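Local coordinates for uncharacterized protein Rv2277c (PDB 5VUG) that is uncharacterized but carries a TIM-barrel glycerophosphodiester phosphodiesterase domain and so probably hydrolyses phosphoric diesters, at residues T20-P24 against F89-G93; A148-Y154 against L170-R176; V251-Y257 against Q277-H281. All blocks are in the same frame, centred on the assembly; numbering follows the deposited sequence.

Contact 1 of 3, residues T20-P24 against F89-G93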
loop_
_atom_site.group_PDB
_atom_site.type_symbol
_atom_site.label_atom_id
_atom_site.label_comp_id
_atom_site.label_asym_id
_atom_site.label_seq_id
_atom_site.Cartn_x
_atom_site.Cartn_y
_atom_site.Cartn_z
ATOM N N THR A 20 19.420 15.356 -16.897
ATOM C CA THR A 20 18.379 15.865 -17.788
ATOM C C THR A 20 18.050 17.347 -17.565
ATOM O O THR A 20 17.600 18.024 -18.498
ATOM C CB THR A 20 17.149 14.956 -17.638
ATOM O OG1 THR A 20 16.068 15.431 -18.443
ATOM C CG2 THR A 20 16.702 14.889 -16.205
ATOM N N ARG A 21 18.246 17.870 -16.351
ATOM C CA ARG A 21 17.939 19.279 -16.099
ATOM C C ARG A 21 18.975 20.215 -16.719
ATOM O O ARG A 21 18.631 21.318 -17.164
ATOM C CB ARG A 21 17.836 19.518 -14.592
ATOM C CG ARG A 21 17.654 20.960 -14.184
ATOM C CD ARG A 21 16.343 21.532 -14.670
ATOM N NE ARG A 21 15.858 22.581 -13.773
ATOM C CZ ARG A 21 16.369 23.807 -13.693
ATOM N NH1 ARG A 21 17.395 24.161 -14.459
ATOM N NH2 ARG A 21 15.853 24.686 -12.844
ATOM N N ASP A 22 20.234 19.796 -16.772
ATOM C CA ASP A 22 21.329 20.682 -17.147
ATOM C C ASP A 22 21.558 20.766 -18.654
ATOM O O ASP A 22 21.908 21.837 -19.162
ATOM C CB ASP A 22 22.627 20.215 -16.479
ATOM C CG ASP A 22 22.587 20.324 -14.963
ATOM O OD1 ASP A 22 21.722 21.040 -14.415
ATOM O OD2 ASP A 22 23.447 19.694 -14.313
ATOM N N PHE A 23 21.429 19.651 -19.364
ATOM C CA PHE A 23 21.717 19.555 -20.789
ATOM C C PHE A 23 20.793 18.503 -21.373
ATOM O O PHE A 23 20.219 17.702 -20.626
ATOM C CB PHE A 23 23.179 19.148 -21.032
ATOM C CG PHE A 23 24.170 20.185 -20.595
ATOM C CD1 PHE A 23 24.535 21.217 -21.450
ATOM C CD2 PHE A 23 24.719 20.142 -19.320
ATOM C CE1 PHE A 23 25.432 22.179 -21.042
ATOM C CE2 PHE A 23 25.618 21.111 -18.900
ATOM C CZ PHE A 23 25.983 22.122 -19.763
ATOM N N PRO A 24 20.616 18.479 -22.718
ATOM C CA PRO A 24 19.716 17.485 -23.329
ATOM C C PRO A 24 20.001 16.069 -22.856
ATOM O O PRO A 24 21.136 15.589 -22.954
ATOM C CB PRO A 24 19.993 17.646 -24.828
ATOM C CG PRO A 24 20.323 19.123 -24.956
ATOM C CD PRO A 24 21.134 19.435 -23.717
ATOM N N PHE A 89 14.660 20.693 -25.836
ATOM C CA PHE A 89 15.242 21.082 -24.559
ATOM C C PHE A 89 14.997 22.564 -24.300
ATOM O O PHE A 89 15.187 23.407 -25.186
ATOM C CB PHE A 89 16.745 20.797 -24.566
ATOM C CG PHE A 89 17.441 21.178 -23.281
ATOM C CD1 PHE A 89 17.574 20.259 -22.251
ATOM C CD2 PHE A 89 17.963 22.451 -23.106
ATOM C CE1 PHE A 89 18.211 20.602 -21.073
ATOM C CE2 PHE A 89 18.596 22.794 -21.931
ATOM C CZ PHE A 89 18.726 21.871 -20.914
ATOM N N THR A 90 14.569 22.892 -23.089
ATOM C CA THR A 90 14.473 24.286 -22.684
ATOM C C THR A 90 15.236 24.497 -21.385
ATOM O O THR A 90 15.335 23.594 -20.549
ATOM C CB THR A 90 13.015 24.771 -22.528
ATOM O OG1 THR A 90 12.375 24.053 -21.469
ATOM C CG2 THR A 90 12.233 24.568 -23.819
ATOM N N THR A 91 15.804 25.712 -21.243
ATOM C CA THR A 91 16.417 26.207 -20.019
ATOM C C THR A 91 15.411 27.088 -19.299
ATOM O O THR A 91 14.827 27.984 -19.930
ATOM C CB THR A 91 17.653 27.035 -20.360
ATOM O OG1 THR A 91 18.649 26.198 -20.959
ATOM C CG2 THR A 91 18.228 27.682 -19.108
ATOM N N PRO A 92 15.175 26.875 -18.004
ATOM C CA PRO A 92 14.118 27.624 -17.312
ATOM C C PRO A 92 14.345 29.127 -17.379
ATOM O O PRO A 92 15.478 29.612 -17.373
ATOM C CB PRO A 92 14.208 27.115 -15.871
ATOM C CG PRO A 92 14.831 25.764 -15.995
ATOM C CD PRO A 92 15.808 25.877 -17.127
ATOM N N GLY A 93 13.239 29.866 -17.469
ATOM C CA GLY A 93 13.294 31.309 -17.580
ATOM C C GLY A 93 13.707 31.789 -18.956
ATOM O O GLY A 93 13.257 32.845 -19.414
HETATM O O HOH W 1 16.220 22.351 -18.099
#
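Phe89 lays its ring against backbone atoms from Thr20 to Pro24, the nearest being Phe23 C at 3.3 Å from Phe89 CE1. Its CG stands anti to the backbone N (chi1 180°), which swings the ring off the 89-93 segment and onto the turn opposite. Pro24 crosses it at about a right angle and covers one face: Pro24 CD lies 4.0 Å from the centroid of the Phe89 ring, 14° off the normal, a CH-pi contact. The pairing is apt, because the carbons next to a proline nitrogen carry slightly polarised hydrogens that suit an aromatic face. At the ring's edge stand two carbonyl oxygens, with Thr20 O 3.7 Å from Phe89 CE1 and Arg21 O 3.8 Å from Phe89 CZ, where ring hydrogens rather than the pi cloud face them.

In the TIM-barrel fold of this family, 20-24 belongs to the loop that leads from strand 12-16 to helix 28-36. Segment 89-93 lies in the long excursion before helix 109-114, so the contact ties two loops together at the surface. The first loop is moored separately, Asp22 bonding to Ser272 and to the backbone of Leu274.

Thr90 takes part through its backbone. A water donates to Thr90 O at 2.9 Å and to Arg21 O at 2.8 Å, bridging two segments that share no direct hydrogen bond. Pro92 rests its ring on the guanidinium of Arg21: Pro92 CG is 3.4 Å from Arg21 CZ and sits over one face, nearer its border than its middle. The arginine bends at chi2 (65°), bringing its flat cation onto an apolar ring.

Contact 2 of 3, residues A148-Y154 against L170-R176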
loop_
_atom_site.group_PDB
_atom_site.type_symbol
_atom_site.label_atom_id
_atom_site.label_comp_id
_atom_site.label_asym_id
_atom_site.label_seq_id
_atom_site.Cartn_x
_atom_site.Cartn_y
_atom_site.Cartn_z
ATOM N N ALA A 148 31.405 -4.303 -19.488
ATOM C CA ALA A 148 30.457 -5.068 -18.683
ATOM C C ALA A 148 30.802 -5.004 -17.200
ATOM O O ALA A 148 29.902 -5.022 -16.356
ATOM C CB ALA A 148 30.371 -6.519 -19.167
ATOM N N GLY A 149 32.090 -4.910 -16.865
ATOM C CA GLY A 149 32.511 -4.902 -15.479
ATOM C C GLY A 149 32.179 -3.637 -14.724
ATOM O O GLY A 149 32.243 -3.645 -13.489
ATOM N N ARG A 150 31.828 -2.559 -15.422
ATOM C CA ARG A 150 31.465 -1.311 -14.761
ATOM C C ARG A 150 30.039 -0.886 -15.077
ATOM O O ARG A 150 29.669 0.260 -14.803
ATOM C CB ARG A 150 32.459 -0.187 -15.076
ATOM C CG ARG A 150 32.478 0.268 -16.532
ATOM C CD ARG A 150 33.541 1.358 -16.684
ATOM N NE ARG A 150 33.773 1.776 -18.065
ATOM C CZ ARG A 150 33.330 2.921 -18.583
ATOM N NH1 ARG A 150 32.613 3.759 -17.841
ATOM N NH2 ARG A 150 33.599 3.229 -19.844
ATOM N N SER A 151 29.219 -1.788 -15.620
ATOM C CA SER A 151 27.856 -1.459 -16.021
ATOM C C SER A 151 26.848 -2.306 -15.252
ATOM O O SER A 151 27.060 -3.511 -15.046
ATOM C CB SER A 151 27.667 -1.659 -17.537
ATOM O OG SER A 151 28.569 -0.845 -18.270
ATOM N N ILE A 152 25.748 -1.670 -14.838
ATOM C CA ILE A 152 24.661 -2.309 -14.096
ATOM C C ILE A 152 23.394 -2.158 -14.928
ATOM O O ILE A 152 22.980 -1.034 -15.228
ATOM C CB ILE A 152 24.471 -1.652 -12.718
ATOM C CG1 ILE A 152 25.762 -1.711 -11.890
ATOM C CG2 ILE A 152 23.282 -2.279 -11.962
ATOM C CD1 ILE A 152 26.207 -3.115 -11.531
ATOM N N VAL A 153 22.776 -3.277 -15.300
ATOM C CA VAL A 153 21.539 -3.242 -16.074
ATOM C C VAL A 153 20.356 -3.103 -15.127
ATOM O O VAL A 153 20.205 -3.893 -14.188
ATOM C CB VAL A 153 21.401 -4.496 -16.948
ATOM C CG1 VAL A 153 20.048 -4.496 -17.653
ATOM C CG2 VAL A 153 22.564 -4.546 -17.962
ATOM N N TYR A 154 19.500 -2.115 -15.400
ATOM C CA TYR A 154 18.297 -1.847 -14.628
ATOM C C TYR A 154 17.068 -1.924 -15.529
ATOM O O TYR A 154 17.135 -1.599 -16.713
ATOM C CB TYR A 154 18.335 -0.440 -13.973
ATOM C CG TYR A 154 17.109 -0.223 -13.118
ATOM C CD1 TYR A 154 17.044 -0.752 -11.830
ATOM C CD2 TYR A 154 16.000 0.460 -13.605
ATOM C CE1 TYR A 154 15.911 -0.615 -11.055
ATOM C CE2 TYR A 154 14.852 0.609 -12.837
ATOM C CZ TYR A 154 14.816 0.079 -11.560
ATOM O OH TYR A 154 13.675 0.223 -10.800
ATOM N N LEU A 170 26.856 -10.197 -17.662
ATOM C CA LEU A 170 26.139 -8.962 -17.363
ATOM C C LEU A 170 25.878 -8.850 -15.869
ATOM O O LEU A 170 25.448 -9.816 -15.230
ATOM C CB LEU A 170 24.803 -8.908 -18.104
ATOM C CG LEU A 170 24.783 -8.533 -19.581
ATOM C CD1 LEU A 170 23.372 -8.173 -20.014
ATOM C CD2 LEU A 170 25.733 -7.393 -19.836
ATOM N N GLN A 171 26.137 -7.670 -15.317
ATOM C CA GLN A 171 25.738 -7.352 -13.953
ATOM C C GLN A 171 24.340 -6.753 -13.992
ATOM O O GLN A 171 24.089 -5.813 -14.755
ATOM C CB GLN A 171 26.687 -6.319 -13.354
ATOM C CG GLN A 171 28.143 -6.727 -13.303
ATOM C CD GLN A 171 28.959 -5.702 -12.537
ATOM O OE1 GLN A 171 29.411 -4.698 -13.103
ATOM N NE2 GLN A 171 29.118 -5.927 -11.238
ATOM N N VAL A 172 23.435 -7.277 -13.164
ATOM C CA VAL A 172 22.023 -6.915 -13.247
ATOM C C VAL A 172 21.520 -6.462 -11.880
ATOM O O VAL A 172 21.750 -7.137 -10.868
ATOM C CB VAL A 172 21.178 -8.086 -13.789
ATOM C CG1 VAL A 172 19.729 -7.673 -13.966
ATOM C CG2 VAL A 172 21.775 -8.632 -15.111
ATOM N N ALA A 173 20.827 -5.327 -11.851
ATOM C CA ALA A 173 20.199 -4.873 -10.618
ATOM C C ALA A 173 19.078 -5.823 -10.205
ATOM O O ALA A 173 18.493 -6.538 -11.025
ATOM C CB ALA A 173 19.620 -3.470 -10.795
ATOM N N GLU A 174 18.783 -5.821 -8.907
ATOM C CA GLU A 174 17.617 -6.535 -8.409
ATOM C C GLU A 174 16.372 -6.074 -9.162
ATOM O O GLU A 174 16.233 -4.893 -9.491
ATOM C CB GLU A 174 17.453 -6.253 -6.916
ATOM C CG GLU A 174 16.211 -6.879 -6.335
ATOM C CD GLU A 174 16.235 -6.929 -4.837
ATOM O OE1 GLU A 174 15.916 -5.896 -4.207
ATOM O OE2 GLU A 174 16.578 -8.009 -4.298
ATOM N N SER A 175 15.460 -7.010 -9.440
ATOM C CA SER A 175 14.222 -6.627 -10.111
ATOM C C SER A 175 13.418 -5.655 -9.249
ATOM O O SER A 175 13.430 -5.715 -8.012
ATOM C CB SER A 175 13.366 -7.855 -10.424
ATOM O OG SER A 175 12.764 -8.352 -9.249
ATOM N N ARG A 176 12.716 -4.739 -9.912
ATOM C CA ARG A 176 11.912 -3.778 -9.163
ATOM C C ARG A 176 10.823 -4.478 -8.351
ATOM O O ARG A 176 10.514 -4.059 -7.230
ATOM C CB ARG A 176 11.329 -2.720 -10.102
ATOM C CG ARG A 176 10.584 -1.595 -9.390
ATOM C CD ARG A 176 10.249 -0.490 -10.368
ATOM N NE ARG A 176 9.620 0.668 -9.736
ATOM C CZ ARG A 176 10.206 1.857 -9.614
ATOM N NH1 ARG A 176 11.447 2.053 -10.063
ATOM N NH2 ARG A 176 9.549 2.854 -9.050
HETATM O O HOH W 2 27.243 -5.523 -16.865
HETATM O O HOH W 3 17.197 -5.261 -13.295
#
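Val153 O accepts the shortest direct hydrogen bond between the segments, 2.8 Å from Ala173 N and nearly straight at 168°. Val153 N, of the same residue, donates to Gln171 O at 2.9 Å, so the two bonds flank Val172 in parallel-strand fashion. Here strands 151-154 and 171-172 of a beta-alpha-beta crossover pair in parallel, helix 158-165 making the connection. Val153 and Val172 point to the face that this helix covers, as suits branched apolar residues in a barrel wall; on the other face Ile152 CG2 packs against Ala173 CB at 4.0 Å. Where the pairing frays, a water takes over, accepting from Gln171 N and donating to Ala148 O and Ser151 O.

Past the last bridge, Ala173 CB touches the edge of the Tyr154 ring, its small size letting the ring come close. The Tyr154 side chain also lies about 4 Å from a bound glycerol. Arg176, extended from CG to NE, reaches Tyr154 OH with NH1 at 3.0 Å, the oxygen lying in the guanidinium plane while ring and guanidinium stand 76° apart. Its NE and NH2 form salt bridges with Glu214 of the second subunit and with Glu205, so all three nitrogens are engaged and the phenol is held in place.

Contact 3 of 3, residues V251-Y257 against Q277-H281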
loop_
_atom_site.group_PDB
_atom_site.type_symbol
_atom_site.label_atom_id
_atom_site.label_comp_id
_atom_site.label_asym_id
_atom_site.label_seq_id
_atom_site.Cartn_x
_atom_site.Cartn_y
_atom_site.Cartn_z
ATOM N N VAL A 251 15.951 12.169 -6.515
ATOM C CA VAL A 251 16.508 13.003 -5.454
ATOM C C VAL A 251 16.654 14.405 -6.037
ATOM O O VAL A 251 17.502 14.644 -6.904
ATOM C CB VAL A 251 17.844 12.440 -4.956
ATOM C CG1 VAL A 251 18.495 13.377 -3.918
ATOM C CG2 VAL A 251 17.634 11.018 -4.381
ATOM N N LYS A 252 15.798 15.324 -5.591
ATOM C CA LYS A 252 15.660 16.654 -6.186
ATOM C C LYS A 252 16.071 17.788 -5.265
ATOM O O LYS A 252 16.746 18.719 -5.711
ATOM C CB LYS A 252 14.207 16.898 -6.624
ATOM C CG LYS A 252 13.627 15.816 -7.523
ATOM C CD LYS A 252 12.178 16.113 -7.883
ATOM C CE LYS A 252 11.403 14.824 -8.073
ATOM N NZ LYS A 252 11.443 14.026 -6.809
ATOM N N THR A 253 15.663 17.752 -4.001
ATOM C CA THR A 253 15.862 18.869 -3.089
ATOM C C THR A 253 17.026 18.580 -2.154
ATOM O O THR A 253 17.434 17.431 -1.969
ATOM C CB THR A 253 14.606 19.101 -2.245
ATOM O OG1 THR A 253 14.409 17.979 -1.373
ATOM C CG2 THR A 253 13.389 19.248 -3.132
ATOM N N VAL A 254 17.550 19.648 -1.547
ATOM C CA VAL A 254 18.560 19.460 -0.512
ATOM C C VAL A 254 18.008 18.613 0.627
ATOM O O VAL A 254 18.743 17.849 1.256
ATOM C CB VAL A 254 19.149 20.805 -0.029
ATOM C CG1 VAL A 254 18.128 21.587 0.783
ATOM C CG2 VAL A 254 20.404 20.564 0.784
ATOM N N ASP A 255 16.703 18.699 0.888
ATOM C CA ASP A 255 16.108 17.861 1.921
ATOM C C ASP A 255 16.166 16.390 1.535
ATOM O O ASP A 255 16.447 15.529 2.380
ATOM C CB ASP A 255 14.675 18.320 2.163
ATOM C CG ASP A 255 14.600 19.802 2.445
ATOM O OD1 ASP A 255 14.981 20.208 3.565
ATOM O OD2 ASP A 255 14.218 20.566 1.529
ATOM N N ASP A 256 15.932 16.089 0.258
ATOM C CA ASP A 256 16.118 14.727 -0.230
ATOM C C ASP A 256 17.554 14.269 -0.017
ATOM O O ASP A 256 17.803 13.146 0.442
ATOM C CB ASP A 256 15.785 14.658 -1.720
ATOM C CG ASP A 256 14.319 14.899 -2.023
ATOM O OD1 ASP A 256 13.457 14.697 -1.132
ATOM O OD2 ASP A 256 14.031 15.260 -3.188
ATOM N N TYR A 257 18.522 15.116 -0.386
ATOM C CA TYR A 257 19.922 14.745 -0.197
ATOM C C TYR A 257 20.244 14.505 1.272
ATOM O O TYR A 257 20.913 13.525 1.613
ATOM C CB TYR A 257 20.857 15.797 -0.791
ATOM C CG TYR A 257 22.310 15.430 -0.596
ATOM C CD1 TYR A 257 22.906 14.426 -1.365
ATOM C CD2 TYR A 257 23.078 16.053 0.380
ATOM C CE1 TYR A 257 24.230 14.068 -1.171
ATOM C CE2 TYR A 257 24.392 15.713 0.578
ATOM C CZ TYR A 257 24.968 14.725 -0.195
ATOM O OH TYR A 257 26.281 14.406 0.020
ATOM N N GLN A 277 26.500 19.363 -7.144
ATOM C CA GLN A 277 27.821 19.852 -6.747
ATOM C C GLN A 277 27.750 20.663 -5.462
ATOM O O GLN A 277 28.635 20.559 -4.607
ATOM C CB GLN A 277 28.406 20.746 -7.842
ATOM C CG GLN A 277 29.148 20.046 -8.941
ATOM C CD GLN A 277 29.897 21.027 -9.827
ATOM O OE1 GLN A 277 29.419 22.132 -10.088
ATOM N NE2 GLN A 277 31.083 20.637 -10.277
ATOM N N GLN A 278 26.708 21.488 -5.313
ATOM C CA GLN A 278 26.580 22.338 -4.136
ATOM C C GLN A 278 26.324 21.546 -2.863
ATOM O O GLN A 278 26.519 22.081 -1.768
ATOM C CB GLN A 278 25.459 23.358 -4.338
ATOM C CG GLN A 278 25.623 24.180 -5.597
ATOM C CD GLN A 278 26.903 24.982 -5.591
ATOM O OE1 GLN A 278 27.219 25.655 -4.607
ATOM N NE2 GLN A 278 27.658 24.906 -6.682
ATOM N N TRP A 279 25.889 20.293 -2.979
ATOM C CA TRP A 279 25.632 19.473 -1.806
ATOM C C TRP A 279 26.905 18.899 -1.211
ATOM O O TRP A 279 26.867 18.357 -0.099
ATOM C CB TRP A 279 24.704 18.323 -2.183
ATOM C CG TRP A 279 23.353 18.759 -2.637
ATOM C CD1 TRP A 279 22.756 19.974 -2.430
ATOM C CD2 TRP A 279 22.421 17.975 -3.384
ATOM N NE1 TRP A 279 21.505 19.985 -3.003
ATOM C CE2 TRP A 279 21.278 18.768 -3.593
ATOM C CE3 TRP A 279 22.447 16.676 -3.897
ATOM C CZ2 TRP A 279 20.165 18.301 -4.295
ATOM C CZ3 TRP A 279 21.343 16.208 -4.583
ATOM C CH2 TRP A 279 20.217 17.021 -4.781
ATOM N N ARG A 280 28.027 19.016 -1.916
ATOM C CA ARG A 280 29.288 18.450 -1.469
ATOM C C ARG A 280 30.303 19.516 -1.076
ATOM O O ARG A 280 31.468 19.188 -0.837
ATOM C CB ARG A 280 29.834 17.485 -2.523
ATOM C CG ARG A 280 28.833 16.384 -2.893
ATOM C CD ARG A 280 29.513 15.205 -3.572
ATOM N NE ARG A 280 30.368 14.479 -2.638
ATOM C CZ ARG A 280 31.401 13.719 -2.997
ATOM N NH1 ARG A 280 32.125 13.102 -2.069
ATOM N NH2 ARG A 280 31.716 13.583 -4.281
ATOM N N HIS A 281 29.884 20.779 -0.983
ATOM C CA HIS A 281 30.725 21.834 -0.403
ATOM C C HIS A 281 29.859 22.944 0.186
ATOM O O HIS A 281 30.348 23.961 0.693
ATOM C CB HIS A 281 31.692 22.406 -1.439
ATOM C CG HIS A 281 31.018 23.079 -2.596
ATOM N ND1 HIS A 281 31.159 22.640 -3.894
ATOM C CD2 HIS A 281 30.204 24.162 -2.651
ATOM C CE1 HIS A 281 30.465 23.423 -4.700
ATOM N NE2 HIS A 281 29.873 24.352 -3.970
ATOM O OXT HIS A 281 28.632 22.849 0.161
HETATM O O HOH W 4 27.598 16.218 1.436
#
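Trp279 presses its indole onto the first turn of helix 254-263, the helix that follows strand 245-249 in the TIM barrel, and so brings the C-terminal tail against the barrel's outer layer. The dense part lies between Trp279 and Tyr257, which run in opposing senses, each passing alongside the other. Each lays its CB over the other's ring: Tyr257 CB is 3.7 Å from the centroid of the Trp279 six-membered ring, and Trp279 CB is 3.9 Å from that of Tyr257. The phenol and the five-membered ring form an offset stack with planes at 23°, and the closest carbons, Tyr257 CD1 and Trp279 CE3, are 3.4 Å apart. Tyr257 CG is anti to its N (chi1 180°), which carries the ring along the indole toward the tail. A broad flat side chain lets one residue of the tail make most of the contact. Buried Val251 adds CG1 at Trp279 CZ3, and Leu206 and Val268 also touch Val251.

Toward the solvent side fewer atoms take part. Val254 meets the indole at its pyrrole border, and Lys252, Thr253 and Arg280 are exposed, though the carbonyl oxygen of Lys252 lies at the indole's edge. Here a capping box, made of short polar side chains, closes the helix start: Thr253 OG1 accepts from Asp256 N, while Asp256 OD2 takes the N-H of both Thr253 and Lys252. Arg280 turns to a salt bridge with Asp10. At the far end of the phenol, a water in the ring plane lies 2.7 Å from Tyr257 OH and donates to Trp279 O, also at 2.7 Å.

The three contacts follow one another along the chain, contact 1 closing before contact 2 opens and contact 2 before contact 3. Contacts 1 and 2 lie on opposite sides of the chain's centre, their own centres about 28 Å apart. Contact 3 is about 18 Å from contact 1 and 26 Å from contact 2, centre to centre, and none touches another. The barrel sheet links them: strand 12-16, which leads into contact 1, pairs with 267-270, whose Val268 and Val270 touch residues of contact 3. Contact 1 joins two surface loops, contact 2 two neighbouring barrel strands, and contact 3 the C-terminal tail to a barrel helix, all in one domain.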